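Local structure of leucyl aminopeptidase (Trypanosoma brucei brucei, 5NTD) at residues E447-E452 against D468-S473; S361-E366 against T480-P485; H163-K168 against C209-D214; V122-V127 against V157-K162. The protein removes amino-terminal residues, probably preferring leucine, from peptides as an M17 metallo-aminopeptidase, seen here with manganese and the inhibitor bestatin bound. All coordinates share one frame; numbering follows the deposited sequence.

The four contacts fall into two neighbourhoods of a two-domain M17 subunit. Contact 4 comes first in sequence and joins helix 120-131 to the end of helix 150-158 and the turn after it in the macro-type domain; contact 3 follows, its loop 163-168 packing on the C-terminal end of helix 196-214. Their centres lie about 15 Å apart, and Gln-210 touches Arg-159 between them. Contacts 1 and 2 belong to the catalytic domain, their centres about 17 Å apart, contact 1 nested inside the loop that contact 2 closes; helix 471-480 begins in one and ends in the other. About 36 Å separates the centres of contacts 1 and 3. Contacts 1 to 3 also meet other subunits; contact 4 does not.

Contact 1. Residues E447-E452 against D468-S473; sequences EYHEPE and DNAGVS
A water-mediated polar contact, with one direct side-chain hydrogen bond, joins helix 446-449 and the 3-10 turn 450-452 to the start of helix 471-480 in the catalytic domain. The direct bond runs from Asn-469 ND2 to Glu-452 OE2, 2.8 Å long and nearly straight at 161°. It leaves Asn-469 close to the amide plane and reaches OE2 on its anti side, with the carboxylate and amide planes steeply inclined to each other. The Glu-452 chain bends about CB-CG (chi2 -66°), which places CD near the asparagine. The same OE2 forms a salt bridge with Arg-466, so an amide and a guanidinium share one carboxylate oxygen.

Two waters fill out the polar seam. One donates to Tyr-448 O at 2.7 Å and accepts from Asn-469 ND2; the other lies in the plane of the His-449 ring at its edge, 2.7 Å from ND1, and donates to Asn-469 O. Ala-470 is the N-cap residue of helix 471-480, which packs through Val-472 on helix 404-410 within the catalytic domain, and the imidazole packs against its first turn. There His-449 CE1 approaches Ser-473 CB at 3.5 Å, while Ser-473 O lies over a face of the ring. Cys-445 N is the partner of His-449 NE2, and Ser-473 OG is hydrogen-bonded to Leu-443 O. On the subunit interface, Arg-412 of a neighbouring subunit pairs with Asp-468 through its side chain and with Asn-469 OD1 through its backbone N.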
loop_
_atom_site.group_PDB
_atom_site.type_symbol
_atom_site.label_atom_id
_atom_site.label_comp_id
_atom_site.label_asym_id
_atom_site.label_seq_id
_atom_site.Cartn_x
_atom_site.Cartn_y
_atom_site.Cartn_z
ATOM N N GLU G 447 -13.054 22.936 22.400
ATOM C CA GLU G 447 -11.945 22.764 23.356
ATOM C C GLU G 447 -11.138 21.492 23.087
ATOM O O GLU G 447 -9.967 21.428 23.382
ATOM C CB GLU G 447 -12.413 22.812 24.824
ATOM C CG GLU G 447 -13.409 21.726 25.240
ATOM C CD GLU G 447 -14.863 22.125 25.090
ATOM O OE1 GLU G 447 -15.199 22.896 24.161
ATOM O OE2 GLU G 447 -15.693 21.616 25.892
ATOM N N TYR G 448 -11.770 20.492 22.500
ATOM C CA TYR G 448 -11.060 19.254 22.083
ATOM C C TYR G 448 -10.552 19.257 20.641
ATOM O O TYR G 448 -9.642 18.522 20.311
ATOM C CB TYR G 448 -11.926 18.007 22.310
ATOM C CG TYR G 448 -12.277 17.713 23.744
ATOM C CD1 TYR G 448 -11.580 18.316 24.824
ATOM C CD2 TYR G 448 -13.272 16.788 24.046
ATOM C CE1 TYR G 448 -11.907 18.022 26.146
ATOM C CE2 TYR G 448 -13.581 16.484 25.360
ATOM C CZ TYR G 448 -12.908 17.115 26.413
ATOM O OH TYR G 448 -13.225 16.814 27.714
ATOM N N HIS G 449 -11.141 20.075 19.789
ATOM C CA HIS G 449 -10.688 20.198 18.373
ATOM C C HIS G 449 -9.457 21.079 18.237
ATOM O O HIS G 449 -8.564 20.819 17.456
ATOM C CB HIS G 449 -11.762 20.767 17.470
ATOM C CG HIS G 449 -13.097 20.153 17.673
ATOM N ND1 HIS G 449 -13.263 18.822 17.997
ATOM C CD2 HIS G 449 -14.345 20.689 17.638
ATOM C CE1 HIS G 449 -14.549 18.561 18.142
ATOM N NE2 HIS G 449 -15.226 19.677 17.955
ATOM N N GLU G 450 -9.464 22.156 18.986
ATOM C CA GLU G 450 -8.426 23.199 18.915
ATOM C C GLU G 450 -6.970 22.680 18.992
ATOM O O GLU G 450 -6.155 23.068 18.178
ATOM C CB GLU G 450 -8.676 24.232 20.001
ATOM C CG GLU G 450 -7.720 25.395 20.018
ATOM C CD GLU G 450 -7.973 26.296 21.208
ATOM O OE1 GLU G 450 -8.965 26.085 21.984
ATOM O OE2 GLU G 450 -7.137 27.230 21.374
ATOM N N PRO G 451 -6.654 21.817 19.956
ATOM C CA PRO G 451 -5.265 21.325 20.071
ATOM C C PRO G 451 -4.759 20.537 18.869
ATOM O O PRO G 451 -3.550 20.439 18.660
ATOM C CB PRO G 451 -5.303 20.410 21.300
ATOM C CG PRO G 451 -6.581 20.717 21.995
ATOM C CD PRO G 451 -7.530 21.197 20.950
ATOM N N GLU G 452 -5.675 20.008 18.073
ATOM C CA GLU G 452 -5.286 19.238 16.884
ATOM C C GLU G 452 -4.612 20.068 15.797
ATOM O O GLU G 452 -3.944 19.523 14.921
ATOM C CB GLU G 452 -6.486 18.523 16.279
ATOM C CG GLU G 452 -7.032 17.408 17.168
ATOM C CD GLU G 452 -6.065 16.249 17.352
ATOM O OE1 GLU G 452 -5.084 16.147 16.597
ATOM O OE2 GLU G 452 -6.301 15.432 18.259
ATOM N N ASP G 468 -8.002 10.502 13.803
ATOM C CA ASP G 468 -9.049 9.716 14.480
ATOM C C ASP G 468 -9.663 10.402 15.735
ATOM O O ASP G 468 -9.948 9.760 16.753
ATOM C CB ASP G 468 -8.493 8.347 14.858
ATOM C CG ASP G 468 -7.225 8.429 15.712
ATOM O OD1 ASP G 468 -6.884 9.488 16.292
ATOM O OD2 ASP G 468 -6.547 7.396 15.769
ATOM N N ASN G 469 -9.819 11.706 15.655
ATOM C CA ASN G 469 -10.336 12.516 16.760
ATOM C C ASN G 469 -11.434 13.507 16.329
ATOM O O ASN G 469 -11.260 14.722 16.402
ATOM C CB ASN G 469 -9.208 13.265 17.459
ATOM C CG ASN G 469 -9.625 13.826 18.798
ATOM O OD1 ASN G 469 -10.611 13.408 19.393
ATOM N ND2 ASN G 469 -8.873 14.815 19.270
ATOM N N ALA G 470 -12.529 12.932 15.840
ATOM C CA ALA G 470 -13.724 13.684 15.365
ATOM C C ALA G 470 -13.364 14.547 14.129
ATOM O O ALA G 470 -13.296 15.760 14.189
ATOM C CB ALA G 470 -14.309 14.531 16.464
ATOM N N GLY G 471 -13.149 13.868 13.020
ATOM C CA GLY G 471 -12.672 14.505 11.798
ATOM C C GLY G 471 -13.655 15.459 11.130
ATOM O O GLY G 471 -13.266 16.443 10.546
ATOM N N VAL G 472 -14.926 15.127 11.178
ATOM C CA VAL G 472 -15.948 16.000 10.580
ATOM C C VAL G 472 -15.944 17.301 11.394
ATOM O O VAL G 472 -15.997 18.384 10.855
ATOM C CB VAL G 472 -17.349 15.401 10.603
ATOM C CG1 VAL G 472 -18.296 16.294 9.806
ATOM C CG2 VAL G 472 -17.378 14.000 10.023
ATOM N N SER G 473 -15.888 17.129 12.709
ATOM C CA SER G 473 -15.963 18.226 13.651
ATOM C C SER G 473 -14.761 19.152 13.535
ATOM O O SER G 473 -14.883 20.378 13.485
ATOM C CB SER G 473 -16.091 17.701 15.067
ATOM O OG SER G 473 -17.188 16.798 15.194
HETATM O O HOH W 1 -11.651 16.664 18.491
HETATM O O HOH W 2 -8.443 16.565 21.681
#

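Contact 2. Residues S361-E366 against T480-P485; sequences SGKTVE and TTHLSP
Ser-361 OG and His-482 ND1 form a hydrogen-bonded pair, 2.8 Å apart at the edge of the imidazole, and Lys-363 NZ donates to Thr-481 O over 2.7 Å, in the carbonyl plane and on a lone pair. The lysine chain is extended beyond CG, letting CD and CE run past the same carbonyl before the ammonium reaches it. Ser-361 OG, set between the backbone N and carbonyl carbon by chi1 of 71°, accepts from Lys-363 N at 3.2 Å. That bond closes an ST turn leading into strand 364-366 of a small three-stranded sheet in the catalytic domain, whereas the end of helix 471-480 runs straight into a type I beta turn, Thr-480 to Leu-483. Thr-481 OG1, hydrogen-bonded to Phe-478 O, stands 3.0 Å above one face of the His-482 ring, offset toward the rim.

Apolar packing gathers around the imidazole. Lys-363 CB meets CE1 of His-482 at the ring edge, 3.9 Å away, and Val-365 CG2 approaches the same carbon at 4.0 Å. The Phe-478 ring also meets that of His-482, while Met-460 on strand 460-461 touches Lys-363, Val-365, Thr-481 and His-482.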
loop_
_atom_site.group_PDB
_atom_site.type_symbol
_atom_site.label_atom_id
_atom_site.label_comp_id
_atom_site.label_asym_id
_atom_site.label_seq_id
_atom_site.Cartn_x
_atom_site.Cartn_y
_atom_site.Cartn_z
ATOM N N SER G 361 -8.709 36.528 7.229
ATOM C CA SER G 361 -8.876 36.768 8.671
ATOM C C SER G 361 -7.655 37.371 9.370
ATOM O O SER G 361 -7.746 37.783 10.518
ATOM C CB SER G 361 -9.248 35.479 9.381
ATOM O OG SER G 361 -8.136 34.582 9.423
ATOM N N GLY G 362 -6.507 37.323 8.721
ATOM C CA GLY G 362 -5.199 37.733 9.329
ATOM C C GLY G 362 -4.440 36.589 9.998
ATOM O O GLY G 362 -3.287 36.729 10.392
ATOM N N LYS G 363 -5.128 35.474 10.196
ATOM C CA LYS G 363 -4.511 34.301 10.817
ATOM C C LYS G 363 -3.727 33.527 9.808
ATOM O O LYS G 363 -4.078 33.505 8.618
ATOM C CB LYS G 363 -5.551 33.425 11.442
ATOM C CG LYS G 363 -6.155 34.090 12.655
ATOM C CD LYS G 363 -7.131 33.216 13.368
ATOM C CE LYS G 363 -7.782 34.010 14.464
ATOM N NZ LYS G 363 -8.899 33.217 15.038
ATOM N N THR G 364 -2.627 32.947 10.267
ATOM C CA THR G 364 -1.712 32.206 9.370
ATOM C C THR G 364 -1.936 30.719 9.514
ATOM O O THR G 364 -2.196 30.219 10.600
ATOM C CB THR G 364 -0.237 32.541 9.591
ATOM O OG1 THR G 364 0.098 32.318 10.966
ATOM C CG2 THR G 364 0.057 33.977 9.194
ATOM N N VAL G 365 -1.890 30.062 8.372
ATOM C CA VAL G 365 -2.205 28.634 8.247
ATOM C C VAL G 365 -1.035 27.922 7.604
ATOM O O VAL G 365 -0.646 28.209 6.493
ATOM C CB VAL G 365 -3.461 28.398 7.408
ATOM C CG1 VAL G 365 -3.702 26.911 7.185
ATOM C CG2 VAL G 365 -4.671 29.003 8.104
ATOM N N GLU G 366 -0.444 27.012 8.364
ATOM C CA GLU G 366 0.594 26.126 7.840
ATOM C C GLU G 366 -0.100 24.964 7.112
ATOM O O GLU G 366 -0.873 24.225 7.701
ATOM C CB GLU G 366 1.455 25.575 8.942
ATOM C CG GLU G 366 2.547 24.623 8.428
ATOM C CD GLU G 366 3.435 24.054 9.518
ATOM O OE1 GLU G 366 3.121 24.132 10.720
ATOM O OE2 GLU G 366 4.515 23.563 9.153
ATOM N N THR G 480 -14.368 27.821 11.715
ATOM C CA THR G 480 -14.820 28.772 12.746
ATOM C C THR G 480 -13.720 29.738 13.196
ATOM O O THR G 480 -14.007 30.874 13.531
ATOM C CB THR G 480 -15.441 28.119 13.995
ATOM O OG1 THR G 480 -14.465 27.381 14.721
ATOM C CG2 THR G 480 -16.561 27.207 13.585
ATOM N N THR G 481 -12.470 29.292 13.155
ATOM C CA THR G 481 -11.349 30.144 13.579
ATOM C C THR G 481 -11.206 31.376 12.677
ATOM O O THR G 481 -10.542 32.330 13.049
ATOM C CB THR G 481 -9.992 29.421 13.608
ATOM O OG1 THR G 481 -9.570 29.104 12.270
ATOM C CG2 THR G 481 -10.058 28.160 14.475
ATOM N N HIS G 482 -11.821 31.327 11.511
ATOM C CA HIS G 482 -11.764 32.451 10.552
ATOM C C HIS G 482 -13.039 33.310 10.471
ATOM O O HIS G 482 -13.176 34.176 9.626
ATOM C CB HIS G 482 -11.374 31.925 9.202
ATOM C CG HIS G 482 -10.083 31.196 9.255
ATOM N ND1 HIS G 482 -8.877 31.834 9.490
ATOM C CD2 HIS G 482 -9.814 29.872 9.226
ATOM C CE1 HIS G 482 -7.917 30.935 9.548
ATOM N NE2 HIS G 482 -8.455 29.737 9.383
ATOM N N LEU G 483 -13.962 33.060 11.383
ATOM C CA LEU G 483 -15.139 33.933 11.555
ATOM C C LEU G 483 -14.658 35.261 12.106
ATOM O O LEU G 483 -13.757 35.306 12.943
ATOM C CB LEU G 483 -16.156 33.336 12.526
ATOM C CG LEU G 483 -16.889 32.093 11.992
ATOM C CD1 LEU G 483 -17.576 31.339 13.091
ATOM C CD2 LEU G 483 -17.877 32.491 10.900
ATOM N N SER G 484 -15.228 36.342 11.602
ATOM C CA SER G 484 -14.903 37.689 12.138
ATOM C C SER G 484 -15.308 37.806 13.597
ATOM O O SER G 484 -16.328 37.259 13.984
ATOM C CB SER G 484 -15.626 38.770 11.351
ATOM O OG SER G 484 -15.351 40.066 11.888
ATOM N N PRO G 485 -14.509 38.512 14.414
ATOM C CA PRO G 485 -14.938 38.867 15.773
ATOM C C PRO G 485 -16.232 39.715 15.830
ATOM O O PRO G 485 -16.955 39.664 16.804
ATOM C CB PRO G 485 -13.773 39.696 16.298
ATOM C CG PRO G 485 -12.608 39.321 15.464
ATOM C CD PRO G 485 -13.149 38.983 14.123
#

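Contact 3. Residues H163-K168 against C209-D214; sequences HNFSAK and CQRLVD
His-163 ND1 donates to Asp-214 OD2 over 2.6 Å, nearly straight at 167°, close to the ring plane and on the syn side of the carboxylate. Across a face of the same imidazole lies the Gln-210 amide, its plane only 5° from that of the ring; OE1 stands 3.3 Å above the ring centre. The histidine is thus gripped at its edge and stacked on a face by residues one helical turn apart.

A second bond joins Arg-211 NH1 to Asn-164 OD1 at 2.8 Å, in the guanidinium plane and on a carbonyl lone pair; a weak one reaches Asn-164 O. Because the arginine is extended from CG to NE, its CB, CG and CD run past the same OD1, CD at 3.1 Å. Phe-165 adds an apolar touch, CB to Asp-214 CB at 3.9 Å. These pairs lay a loop from the N-terminal macro-type domain against the C-terminal turns of helix 196-214.

Farther out, one water accepts from Phe-165 N and Gln-210 NE2 and donates to Asp-214 OD2, giving that oxygen a second donor. Ala-506 N serves Asp-214 OD1, while Tyr-176 O and Ser-18 OG take up Arg-211 NH1 and NH2. Asn-164 ND2 reaches Gln-207 O, and His-457 of a neighbouring subunit packs on Asp-214.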
loop_
_atom_site.group_PDB
_atom_site.type_symbol
_atom_site.label_atom_id
_atom_site.label_comp_id
_atom_site.label_asym_id
_atom_site.label_seq_id
_atom_site.Cartn_x
_atom_site.Cartn_y
_atom_site.Cartn_z
ATOM N N HIS G 163 -31.142 12.146 -15.824
ATOM C CA HIS G 163 -30.669 13.472 -15.453
ATOM C C HIS G 163 -30.688 14.437 -16.628
ATOM O O HIS G 163 -30.443 14.069 -17.772
ATOM C CB HIS G 163 -29.251 13.426 -14.868
ATOM C CG HIS G 163 -29.172 12.712 -13.556
ATOM N ND1 HIS G 163 -28.185 12.954 -12.632
ATOM C CD2 HIS G 163 -30.006 11.809 -12.986
ATOM C CE1 HIS G 163 -28.392 12.213 -11.565
ATOM N NE2 HIS G 163 -29.500 11.522 -11.744
ATOM N N ASN G 164 -30.987 15.690 -16.332
ATOM C CA ASN G 164 -31.044 16.720 -17.385
ATOM C C ASN G 164 -29.684 16.915 -18.016
ATOM O O ASN G 164 -29.589 17.273 -19.187
ATOM C CB ASN G 164 -31.653 18.033 -16.891
ATOM C CG ASN G 164 -30.777 18.768 -15.926
ATOM O OD1 ASN G 164 -29.822 19.438 -16.329
ATOM N ND2 ASN G 164 -31.074 18.618 -14.629
ATOM N N PHE G 165 -28.633 16.696 -17.237
ATOM C CA PHE G 165 -27.294 16.705 -17.813
ATOM C C PHE G 165 -27.025 15.375 -18.532
ATOM O O PHE G 165 -27.083 14.317 -17.941
ATOM C CB PHE G 165 -26.188 16.956 -16.812
ATOM C CG PHE G 165 -24.850 16.942 -17.457
ATOM C CD1 PHE G 165 -24.354 18.078 -18.091
ATOM C CD2 PHE G 165 -24.132 15.742 -17.564
ATOM C CE1 PHE G 165 -23.147 18.051 -18.755
ATOM C CE2 PHE G 165 -22.919 15.712 -18.242
ATOM C CZ PHE G 165 -22.437 16.855 -18.843
ATOM N N SER G 166 -26.661 15.465 -19.798
ATOM C CA SER G 166 -26.255 14.295 -20.575
ATOM C C SER G 166 -25.328 14.632 -21.736
ATOM O O SER G 166 -25.408 15.702 -22.331
ATOM C CB SER G 166 -27.451 13.577 -21.129
ATOM O OG SER G 166 -27.060 12.377 -21.780
ATOM N N ALA G 167 -24.420 13.706 -21.997
ATOM C CA ALA G 167 -23.512 13.761 -23.146
ATOM C C ALA G 167 -23.732 12.580 -24.094
ATOM O O ALA G 167 -22.967 12.376 -25.031
ATOM C CB ALA G 167 -22.062 13.805 -22.691
ATOM N N LYS G 168 -24.771 11.807 -23.824
ATOM C CA LYS G 168 -25.076 10.640 -24.645
ATOM C C LYS G 168 -25.726 11.017 -25.989
ATOM O O LYS G 168 -26.463 11.994 -26.078
ATOM C CB LYS G 168 -26.022 9.675 -23.914
ATOM C CG LYS G 168 -25.414 8.963 -22.696
ATOM C CD LYS G 168 -26.463 8.033 -22.091
ATOM C CE LYS G 168 -25.995 7.334 -20.852
ATOM N NZ LYS G 168 -24.955 6.323 -21.173
ATOM N N CYS G 209 -29.102 22.350 -9.560
ATOM C CA CYS G 209 -28.057 21.911 -8.629
ATOM C C CYS G 209 -27.474 20.587 -9.115
ATOM O O CYS G 209 -26.262 20.429 -9.262
ATOM C CB CYS G 209 -28.614 21.767 -7.242
ATOM S SG CYS G 209 -27.378 21.329 -5.987
ATOM N N GLN G 210 -28.372 19.682 -9.466
ATOM C CA GLN G 210 -27.990 18.388 -10.061
ATOM C C GLN G 210 -27.144 18.564 -11.311
ATOM O O GLN G 210 -26.111 17.898 -11.507
ATOM C CB GLN G 210 -29.217 17.569 -10.378
ATOM C CG GLN G 210 -28.924 16.127 -10.691
ATOM C CD GLN G 210 -30.113 15.443 -11.356
ATOM O OE1 GLN G 210 -30.734 14.561 -10.781
ATOM N NE2 GLN G 210 -30.400 15.830 -12.593
ATOM N N ARG G 211 -27.554 19.501 -12.143
ATOM C CA ARG G 211 -26.879 19.755 -13.435
ATOM C C ARG G 211 -25.460 20.215 -13.201
ATOM O O ARG G 211 -24.516 19.742 -13.839
ATOM C CB ARG G 211 -27.650 20.802 -14.234
ATOM C CG ARG G 211 -27.126 20.998 -15.652
ATOM C CD ARG G 211 -27.993 21.963 -16.472
ATOM N NE ARG G 211 -27.428 22.101 -17.799
ATOM C CZ ARG G 211 -27.508 21.173 -18.755
ATOM N NH1 ARG G 211 -28.202 20.054 -18.578
ATOM N NH2 ARG G 211 -26.861 21.371 -19.912
ATOM N N LEU G 212 -25.317 21.172 -12.307
ATOM C CA LEU G 212 -24.011 21.781 -12.020
ATOM C C LEU G 212 -23.034 20.717 -11.444
ATOM O O LEU G 212 -21.864 20.669 -11.795
ATOM C CB LEU G 212 -24.139 22.953 -11.066
ATOM C CG LEU G 212 -24.941 24.165 -11.589
ATOM C CD1 LEU G 212 -25.259 25.089 -10.458
ATOM C CD2 LEU G 212 -24.185 24.916 -12.672
ATOM N N VAL G 213 -23.566 19.883 -10.570
ATOM C CA VAL G 213 -22.770 18.863 -9.887
ATOM C C VAL G 213 -22.367 17.733 -10.854
ATOM O O VAL G 213 -21.204 17.359 -10.939
ATOM C CB VAL G 213 -23.500 18.339 -8.642
ATOM C CG1 VAL G 213 -22.705 17.217 -7.982
ATOM C CG2 VAL G 213 -23.665 19.472 -7.658
ATOM N N ASP G 214 -23.336 17.261 -11.618
ATOM C CA ASP G 214 -23.117 16.234 -12.684
ATOM C C ASP G 214 -22.092 16.690 -13.720
ATOM O O ASP G 214 -21.327 15.918 -14.241
ATOM C CB ASP G 214 -24.403 15.920 -13.458
ATOM C CG ASP G 214 -25.258 14.844 -12.801
ATOM O OD1 ASP G 214 -24.734 14.032 -12.011
ATOM O OD2 ASP G 214 -26.473 14.869 -13.046
HETATM O O HOH W 3 -32.813 16.630 -14.019
HETATM O O HOH W 4 -28.393 16.756 -14.258
#

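Contact 4. Residues V122-V127 against V157-K162; sequences VVTALV and VARCGK
Helix 120-131 meets the C-terminal end of helix 150-158 and the turn after it, the backbones coming nearest at Thr-124 and Cys-160, whose CA atoms are 5.0 Å apart. Both helices belong to the macro-type N-terminal domain of the M17 peptidase, an alpha/beta fold with a mixed sheet, and Val-157 and Cys-160 also touch strand 183-188 of that sheet. No hydrogen bond passes directly between the two segments, so packing and one bridging water make the contact.

Close approach of the backbones brings the Cys-160 side chain in over the helix. Its CB rests 3.6 Å from Thr-124 O and 3.7 Å from the Thr-124 methyl CG2. Rotation about CA-CB (chi1 88°) swings SG away from that methyl and on to Val-127, where CG1 meets the sulfur at 3.5 Å in an apolar side-chain pair.

Arg-159 crosses Thr-124 at about a right angle, its CG lying 3.7 Å from OG1. That hydroxyl is hydrogen-bonded to Ala-156 O and to Pro-120 O, two carbonyls that must share its single proton. Beyond the methylenes the guanidinium reaches across to the catalytic domain, NH2 in a salt bridge with Glu-437 OE2 and NH1 hydrogen-bonded to Thr-507 O. At the guanidinium edge and in its plane, a water accepts from Arg-159 NE at 2.9 Å and donates to Thr-124 OG1 at 2.7 Å.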
loop_
_atom_site.group_PDB
_atom_site.type_symbol
_atom_site.label_atom_id
_atom_site.label_comp_id
_atom_site.label_asym_id
_atom_site.label_seq_id
_atom_site.Cartn_x
_atom_site.Cartn_y
_atom_site.Cartn_z
ATOM N N VAL G 122 -37.429 6.711 -1.077
ATOM C CA VAL G 122 -38.041 5.586 -1.817
ATOM C C VAL G 122 -38.919 6.080 -2.968
ATOM O O VAL G 122 -38.940 5.504 -4.035
ATOM C CB VAL G 122 -38.817 4.658 -0.907
ATOM C CG1 VAL G 122 -39.473 3.546 -1.711
ATOM C CG2 VAL G 122 -37.878 4.045 0.132
ATOM N N VAL G 123 -39.607 7.182 -2.739
ATOM C CA VAL G 123 -40.416 7.795 -3.803
ATOM C C VAL G 123 -39.544 8.013 -5.046
ATOM O O VAL G 123 -39.903 7.626 -6.146
ATOM C CB VAL G 123 -41.069 9.146 -3.372
ATOM C CG1 VAL G 123 -41.736 9.851 -4.541
ATOM C CG2 VAL G 123 -42.103 8.898 -2.281
ATOM N N THR G 124 -38.397 8.631 -4.833
ATOM C CA THR G 124 -37.429 8.869 -5.920
ATOM C C THR G 124 -37.063 7.559 -6.649
ATOM O O THR G 124 -37.136 7.464 -7.859
ATOM C CB THR G 124 -36.149 9.549 -5.411
ATOM O OG1 THR G 124 -36.490 10.856 -4.936
ATOM C CG2 THR G 124 -35.118 9.678 -6.524
ATOM N N ALA G 125 -36.713 6.564 -5.875
ATOM C CA ALA G 125 -36.276 5.261 -6.450
ATOM C C ALA G 125 -37.410 4.578 -7.243
ATOM O O ALA G 125 -37.227 4.060 -8.323
ATOM C CB ALA G 125 -35.771 4.338 -5.357
ATOM N N LEU G 126 -38.614 4.611 -6.680
ATOM C CA LEU G 126 -39.803 4.030 -7.352
ATOM C C LEU G 126 -40.104 4.709 -8.696
ATOM O O LEU G 126 -40.329 4.058 -9.714
ATOM C CB LEU G 126 -41.024 4.129 -6.485
ATOM C CG LEU G 126 -40.938 3.325 -5.199
ATOM C CD1 LEU G 126 -42.106 3.689 -4.317
ATOM C CD2 LEU G 126 -40.943 1.824 -5.479
ATOM N N VAL G 127 -40.096 6.010 -8.699
ATOM C CA VAL G 127 -40.439 6.738 -9.917
ATOM C C VAL G 127 -39.314 6.508 -10.943
ATOM O O VAL G 127 -39.549 6.387 -12.155
ATOM C CB VAL G 127 -40.714 8.224 -9.667
ATOM C CG1 VAL G 127 -41.065 8.940 -10.963
ATOM C CG2 VAL G 127 -41.877 8.371 -8.711
ATOM N N VAL G 157 -39.177 13.904 -6.712
ATOM C CA VAL G 157 -39.497 13.686 -8.132
ATOM C C VAL G 157 -38.571 14.484 -9.032
ATOM O O VAL G 157 -38.127 14.003 -10.077
ATOM C CB VAL G 157 -40.956 14.025 -8.445
ATOM C CG1 VAL G 157 -41.226 13.947 -9.937
ATOM C CG2 VAL G 157 -41.862 13.062 -7.702
ATOM N N ALA G 158 -38.248 15.694 -8.610
ATOM C CA ALA G 158 -37.249 16.510 -9.322
ATOM C C ALA G 158 -35.905 15.767 -9.516
ATOM O O ALA G 158 -35.269 15.854 -10.569
ATOM C CB ALA G 158 -36.989 17.815 -8.584
ATOM N N ARG G 159 -35.497 15.015 -8.516
ATOM C CA ARG G 159 -34.167 14.340 -8.547
ATOM C C ARG G 159 -34.207 12.948 -9.158
ATOM O O ARG G 159 -33.189 12.306 -9.306
ATOM C CB ARG G 159 -33.493 14.329 -7.146
ATOM C CG ARG G 159 -33.978 13.275 -6.162
ATOM C CD ARG G 159 -33.213 13.361 -4.849
ATOM N NE ARG G 159 -33.932 14.048 -3.773
ATOM C CZ ARG G 159 -33.677 15.289 -3.327
ATOM N NH1 ARG G 159 -32.738 16.054 -3.885
ATOM N NH2 ARG G 159 -34.364 15.784 -2.315
ATOM N N CYS G 160 -35.392 12.493 -9.530
ATOM C CA CYS G 160 -35.560 11.113 -9.994
ATOM C C CYS G 160 -35.336 11.012 -11.493
ATOM O O CYS G 160 -35.308 11.993 -12.212
ATOM C CB CYS G 160 -36.935 10.547 -9.621
ATOM S SG CYS G 160 -38.213 10.881 -10.863
ATOM N N GLY G 161 -35.209 9.783 -11.930
ATOM C CA GLY G 161 -35.146 9.467 -13.341
ATOM C C GLY G 161 -33.861 9.921 -13.993
ATOM O O GLY G 161 -32.862 10.170 -13.328
ATOM N N LYS G 162 -33.909 10.000 -15.309
ATOM C CA LYS G 162 -32.753 10.396 -16.101
ATOM C C LYS G 162 -32.424 11.839 -15.833
ATOM O O LYS G 162 -33.309 12.648 -15.662
ATOM C CB LYS G 162 -32.993 10.136 -17.577
ATOM C CG LYS G 162 -32.822 8.660 -17.857
ATOM C CD LYS G 162 -33.332 8.063 -19.149
ATOM C CE LYS G 162 -32.652 6.736 -19.489
ATOM N NZ LYS G 162 -32.563 5.805 -18.327
HETATM O O HOH W 5 -35.613 11.997 -2.664
#